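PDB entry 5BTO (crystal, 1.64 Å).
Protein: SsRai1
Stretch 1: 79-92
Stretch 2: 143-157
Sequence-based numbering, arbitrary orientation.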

# COMPACT_ATOMS: atom_id res chain seq x y z
N PRO A 79 -38.78 -5.54 4.73
CA PRO A 79 -37.91 -6.61 5.24
C PRO A 79 -36.49 -6.46 4.70
O PRO A 79 -36.31 -6.36 3.49
CB PRO A 79 -38.56 -7.88 4.70
CG PRO A 79 -39.99 -7.51 4.47
CD PRO A 79 -39.96 -6.08 4.03
N GLU A 80 -35.50 -6.44 5.59
CA GLU A 80 -34.13 -6.12 5.20
C GLU A 80 -33.56 -7.06 4.13
O GLU A 80 -32.61 -6.70 3.43
CB GLU A 80 -33.22 -6.07 6.44
CG GLU A 80 -31.90 -5.34 6.22
CD GLU A 80 -32.07 -3.87 5.85
OE1 GLU A 80 -33.23 -3.39 5.80
OE2 GLU A 80 -31.05 -3.19 5.61
N GLU A 81 -34.15 -8.24 4.01
CA GLU A 81 -33.74 -9.19 2.97
C GLU A 81 -34.44 -8.90 1.65
O GLU A 81 -34.24 -9.58 0.65
CB GLU A 81 -33.99 -10.63 3.42
CG GLU A 81 -35.35 -10.86 4.04
CD GLU A 81 -35.32 -12.01 5.04
OE1 GLU A 81 -34.21 -12.48 5.37
OE2 GLU A 81 -36.41 -12.44 5.48
N LYS A 82 -35.29 -7.87 1.66
CA LYS A 82 -35.92 -7.38 0.45
C LYS A 82 -35.39 -5.98 0.14
O LYS A 82 -35.95 -5.25 -0.67
CB LYS A 82 -37.44 -7.34 0.62
CG LYS A 82 -38.01 -8.59 1.28
CD LYS A 82 -39.53 -8.67 1.15
CE LYS A 82 -40.06 -9.97 1.73
NZ LYS A 82 -41.43 -10.30 1.24
N ASN A 83 -34.29 -5.63 0.80
CA ASN A 83 -33.77 -4.27 0.72
C ASN A 83 -32.26 -4.21 0.45
O ASN A 83 -31.62 -3.18 0.67
CB ASN A 83 -34.12 -3.51 2.00
CG ASN A 83 -34.01 -2.00 1.83
OD1 ASN A 83 -34.21 -1.47 0.74
ND2 ASN A 83 -33.69 -1.31 2.91
N MET A 84 -31.70 -5.32 -0.03
CA MET A 84 -30.30 -5.35 -0.42
C MET A 84 -30.12 -4.67 -1.78
O MET A 84 -30.99 -4.77 -2.65
CB MET A 84 -29.77 -6.78 -0.45
CG MET A 84 -29.56 -7.38 0.94
SD MET A 84 -29.04 -9.11 0.93
CE MET A 84 -30.45 -9.89 0.15
N SER A 85 -29.00 -3.97 -1.95
CA SER A 85 -28.68 -3.31 -3.20
C SER A 85 -28.83 -4.28 -4.36
O SER A 85 -28.27 -5.38 -4.34
CB SER A 85 -27.26 -2.74 -3.18
OG SER A 85 -27.25 -1.42 -2.65
N ASP A 86 -29.56 -3.85 -5.38
CA ASP A 86 -30.00 -4.73 -6.45
C ASP A 86 -29.51 -4.26 -7.82
O ASP A 86 -29.98 -3.24 -8.34
CB ASP A 86 -31.53 -4.79 -6.42
CG ASP A 86 -32.11 -5.70 -7.48
OD1 ASP A 86 -31.37 -6.55 -8.01
OD2 ASP A 86 -33.32 -5.56 -7.76
N MET A 87 -28.58 -5.00 -8.41
CA MET A 87 -28.08 -4.62 -9.72
C MET A 87 -29.18 -4.78 -10.79
O MET A 87 -29.14 -4.12 -11.82
CB MET A 87 -26.83 -5.45 -10.07
CG MET A 87 -26.15 -5.06 -11.39
SD MET A 87 -25.50 -3.37 -11.49
CE MET A 87 -24.39 -3.33 -10.09
N LYS A 88 -30.16 -5.64 -10.52
CA LYS A 88 -31.20 -5.93 -11.51
C LYS A 88 -32.00 -4.69 -11.89
O LYS A 88 -32.20 -4.39 -13.07
CB LYS A 88 -32.15 -7.01 -10.99
CG LYS A 88 -31.48 -8.32 -10.64
CD LYS A 88 -32.49 -9.30 -10.04
CE LYS A 88 -31.83 -10.63 -9.72
NZ LYS A 88 -30.70 -10.49 -8.76
N CYS A 89 -32.47 -3.96 -10.88
CA CYS A 89 -33.24 -2.75 -11.15
C CYS A 89 -32.38 -1.66 -11.80
O CYS A 89 -32.83 -0.96 -12.70
CB CYS A 89 -33.98 -2.24 -9.90
SG CYS A 89 -32.98 -1.90 -8.42
N LEU A 90 -31.14 -1.52 -11.34
CA LEU A 90 -30.21 -0.59 -11.96
C LEU A 90 -30.04 -0.93 -13.45
O LEU A 90 -30.08 -0.04 -14.31
CB LEU A 90 -28.86 -0.58 -11.23
CG LEU A 90 -27.76 0.29 -11.83
CD1 LEU A 90 -28.27 1.72 -12.08
CD2 LEU A 90 -26.51 0.30 -10.93
N LEU A 91 -29.84 -2.20 -13.76
CA LEU A 91 -29.67 -2.59 -15.16
C LEU A 91 -30.94 -2.39 -15.97
O LEU A 91 -30.87 -2.06 -17.15
CB LEU A 91 -29.21 -4.05 -15.27
CG LEU A 91 -27.83 -4.26 -14.68
CD1 LEU A 91 -27.41 -5.70 -14.85
CD2 LEU A 91 -26.82 -3.31 -15.31
N THR A 92 -32.09 -2.59 -15.34
CA THR A 92 -33.35 -2.33 -16.03
C THR A 92 -33.44 -0.84 -16.41
O THR A 92 -33.77 -0.50 -17.55
CB THR A 92 -34.57 -2.73 -15.18
OG1 THR A 92 -34.50 -4.14 -14.89
CG2 THR A 92 -35.88 -2.43 -15.92
N LEU A 143 -16.80 -2.74 -15.93
CA LEU A 143 -16.85 -3.45 -14.66
C LEU A 143 -18.17 -3.18 -13.94
O LEU A 143 -18.57 -2.04 -13.78
CB LEU A 143 -15.69 -3.07 -13.75
CG LEU A 143 -14.27 -3.37 -14.23
CD1 LEU A 143 -13.28 -3.13 -13.08
CD2 LEU A 143 -14.18 -4.81 -14.75
N PHE A 144 -18.83 -4.25 -13.50
CA PHE A 144 -20.05 -4.14 -12.72
C PHE A 144 -19.74 -4.56 -11.29
O PHE A 144 -19.14 -5.61 -11.06
CB PHE A 144 -21.15 -5.03 -13.33
CG PHE A 144 -21.54 -4.62 -14.72
CD1 PHE A 144 -20.74 -4.94 -15.81
CD2 PHE A 144 -22.72 -3.93 -14.95
CE1 PHE A 144 -21.09 -4.56 -17.10
CE2 PHE A 144 -23.08 -3.54 -16.23
CZ PHE A 144 -22.27 -3.85 -17.30
N ILE A 145 -20.11 -3.71 -10.33
CA ILE A 145 -19.74 -3.95 -8.93
C ILE A 145 -20.97 -3.92 -8.04
O ILE A 145 -21.73 -2.93 -8.06
CB ILE A 145 -18.74 -2.89 -8.43
CG1 ILE A 145 -17.50 -2.88 -9.34
CG2 ILE A 145 -18.34 -3.15 -6.96
CD1 ILE A 145 -16.42 -1.89 -8.93
N ASN A 146 -21.19 -4.98 -7.27
CA ASN A 146 -22.26 -4.99 -6.27
C ASN A 146 -21.83 -5.68 -5.00
O ASN A 146 -20.82 -6.39 -4.99
CB ASN A 146 -23.54 -5.66 -6.79
CG ASN A 146 -24.78 -5.29 -5.96
OD1 ASN A 146 -24.76 -4.31 -5.20
ND2 ASN A 146 -25.84 -6.07 -6.09
N SER A 147 -22.58 -5.49 -3.93
CA SER A 147 -22.39 -6.30 -2.74
C SER A 147 -22.84 -7.73 -3.03
O SER A 147 -23.57 -7.99 -3.99
CB SER A 147 -23.22 -5.74 -1.58
OG SER A 147 -24.57 -5.55 -1.97
N ASP A 148 -22.39 -8.67 -2.20
CA ASP A 148 -22.78 -10.06 -2.37
C ASP A 148 -24.01 -10.39 -1.52
O ASP A 148 -24.00 -10.21 -0.30
CB ASP A 148 -21.62 -10.98 -2.01
CG ASP A 148 -21.93 -12.43 -2.29
OD1 ASP A 148 -21.88 -12.85 -3.47
OD2 ASP A 148 -22.22 -13.17 -1.33
N GLU A 149 -25.05 -10.89 -2.17
CA GLU A 149 -26.33 -11.14 -1.52
C GLU A 149 -26.20 -12.03 -0.28
O GLU A 149 -26.69 -11.68 0.80
CB GLU A 149 -27.32 -11.75 -2.51
CG GLU A 149 -28.72 -11.92 -1.96
CD GLU A 149 -29.73 -12.28 -3.03
OE1 GLU A 149 -29.43 -12.07 -4.23
OE2 GLU A 149 -30.81 -12.78 -2.69
N GLU A 150 -25.55 -13.17 -0.43
CA GLU A 150 -25.44 -14.13 0.66
C GLU A 150 -24.64 -13.55 1.83
O GLU A 150 -25.04 -13.64 2.98
CB GLU A 150 -24.82 -15.45 0.17
CG GLU A 150 -23.32 -15.37 0.02
CD GLU A 150 -22.76 -16.43 -0.91
OE1 GLU A 150 -23.35 -17.53 -1.00
OE2 GLU A 150 -21.72 -16.15 -1.54
N ILE A 151 -23.50 -12.93 1.51
CA ILE A 151 -22.66 -12.35 2.55
C ILE A 151 -23.40 -11.26 3.31
O ILE A 151 -23.34 -11.19 4.54
CB ILE A 151 -21.33 -11.82 1.98
CG1 ILE A 151 -20.43 -12.99 1.57
CG2 ILE A 151 -20.63 -10.92 3.00
CD1 ILE A 151 -19.10 -12.58 0.96
N GLU A 152 -24.12 -10.42 2.57
CA GLU A 152 -24.90 -9.35 3.19
C GLU A 152 -25.98 -9.90 4.11
O GLU A 152 -26.21 -9.37 5.20
CB GLU A 152 -25.53 -8.44 2.13
CG GLU A 152 -24.54 -7.53 1.47
CD GLU A 152 -23.66 -6.81 2.47
OE1 GLU A 152 -24.21 -6.19 3.42
OE2 GLU A 152 -22.42 -6.86 2.32
N LEU A 153 -26.66 -10.95 3.66
CA LEU A 153 -27.71 -11.57 4.46
C LEU A 153 -27.15 -12.11 5.76
O LEU A 153 -27.69 -11.86 6.84
CB LEU A 153 -28.38 -12.70 3.68
CG LEU A 153 -29.42 -12.28 2.63
CD1 LEU A 153 -29.87 -13.47 1.78
CD2 LEU A 153 -30.62 -11.63 3.31
N ALA A 154 -26.05 -12.85 5.66
CA ALA A 154 -25.43 -13.46 6.83
C ALA A 154 -24.91 -12.40 7.78
O ALA A 154 -24.95 -12.57 9.00
CB ALA A 154 -24.31 -14.39 6.40
N ARG A 155 -24.42 -11.29 7.22
CA ARG A 155 -23.76 -10.25 8.01
C ARG A 155 -24.74 -9.47 8.89
O ARG A 155 -24.47 -9.22 10.06
CB ARG A 155 -23.00 -9.31 7.08
CG ARG A 155 -22.01 -8.39 7.78
CD ARG A 155 -20.90 -7.97 6.82
NE ARG A 155 -19.88 -9.00 6.67
CZ ARG A 155 -18.96 -9.03 5.71
NH1 ARG A 155 -18.92 -8.07 4.78
NH2 ARG A 155 -18.08 -10.02 5.68
N ARG A 156 -25.88 -9.09 8.32
CA ARG A 156 -26.87 -8.34 9.09
C ARG A 156 -27.47 -9.18 10.21
O ARG A 156 -27.69 -8.69 11.32
CB ARG A 156 -27.97 -7.79 8.17
CG ARG A 156 -27.49 -6.72 7.20
CD ARG A 156 -28.66 -6.00 6.54
NE ARG A 156 -28.53 -5.94 5.09
CZ ARG A 156 -28.08 -4.90 4.41
NH1 ARG A 156 -27.71 -3.79 5.05
NH2 ARG A 156 -28.00 -4.94 3.09
N LYS A 157 -27.72 -10.45 9.93
CA LYS A 157 -28.24 -11.37 10.93
C LYS A 157 -27.20 -11.59 12.03
O LYS A 157 -27.53 -11.61 13.22
CB LYS A 157 -28.64 -12.70 10.30
CG LYS A 157 -29.29 -13.67 11.26
CD LYS A 157 -30.48 -13.04 11.96
CE LYS A 157 -31.13 -14.01 12.94
NZ LYS A 157 -30.14 -14.53 13.93
O HOH W 1 -26.48 -7.58 -2.72
O HOH W 2 -26.41 -4.28 -0.37
O HOH W 3 -27.73 -7.76 -7.56

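A loop that runs alongside a strand without pairing to it can still be tied to it by a side-chain amide, with water bridging further polar groups. The contact between residues 79-92 and 143-157 of SsRai1 illustrates the principle. Its one direct hydrogen bond runs from Asn146 ND2 to the backbone oxygen Ser85 O, at 3.1 Å and an almost linear 174°. Because the acceptor is a main-chain carbonyl, the bond ties the loop backbone itself to the strand residue, just before the helix that begins at Met87.

Three waters extend this anchor. One accepts from Met87 N at 3.0 Å and, more weakly, from Asn146 ND2 at 2.9 Å, so the same amide nitrogen serves the loop both directly and through solvent. A second accepts from Ser85 N at 3.0 Å and lies 2.7 Å from Ser147 OG. The third donates to Ser85 O at 3.3 Å and sits 2.9 Å from Ser147 OG. Both backbone polar groups of Ser85 are thus linked by water to the hydroxyl of Ser147, whereas the two serine side chains come no nearer than 4.1 Å, between Ser85 CB and Ser147 OG.

Charge contributes differently at the outer end. Glu80 OE2 forms a salt bridge with Arg156 NH1 at 3.4 Å, but the oxygen lies over one face of the guanidinium, where no N-H points at it; the attraction is purely electrostatic. The aliphatic parts of the same side chains also touch, with Glu80 CG 3.3 Å from Arg156 CD.

Each stretch also has a helix capped by an aspartate within its own chain segment. Asp86 OD1 accepts from Lys88 N at 2.9 Å, and Asp148 occupies the equivalent N-cap position before the helix of the second stretch.

Packing completes the contact. Met84, which has the largest area covered by the opposing stretch, lies across the helix that starts at Glu149: its CE meets Glu149 CG at 3.4 Å and Leu153 CG at 3.6 Å, while its SD is 3.8 Å from Glu152 CB. Its CG also approaches Arg156 NH2, at 3.6 Å, from the edge of the guanidinium. Beside it, Glu81 CB rests 3.5 Å from Leu153 CD2, although Glu81 is poorly ordered.

Toward the strand, Met87 extends its CE to within 3.4 Å of Ile145 O, and its SD lies at the edge of the Phe144 ring, 4.5 Å from Phe144 CD2. One helical turn later, Leu91 CD2 packs 3.9 Å from Phe144 CE2.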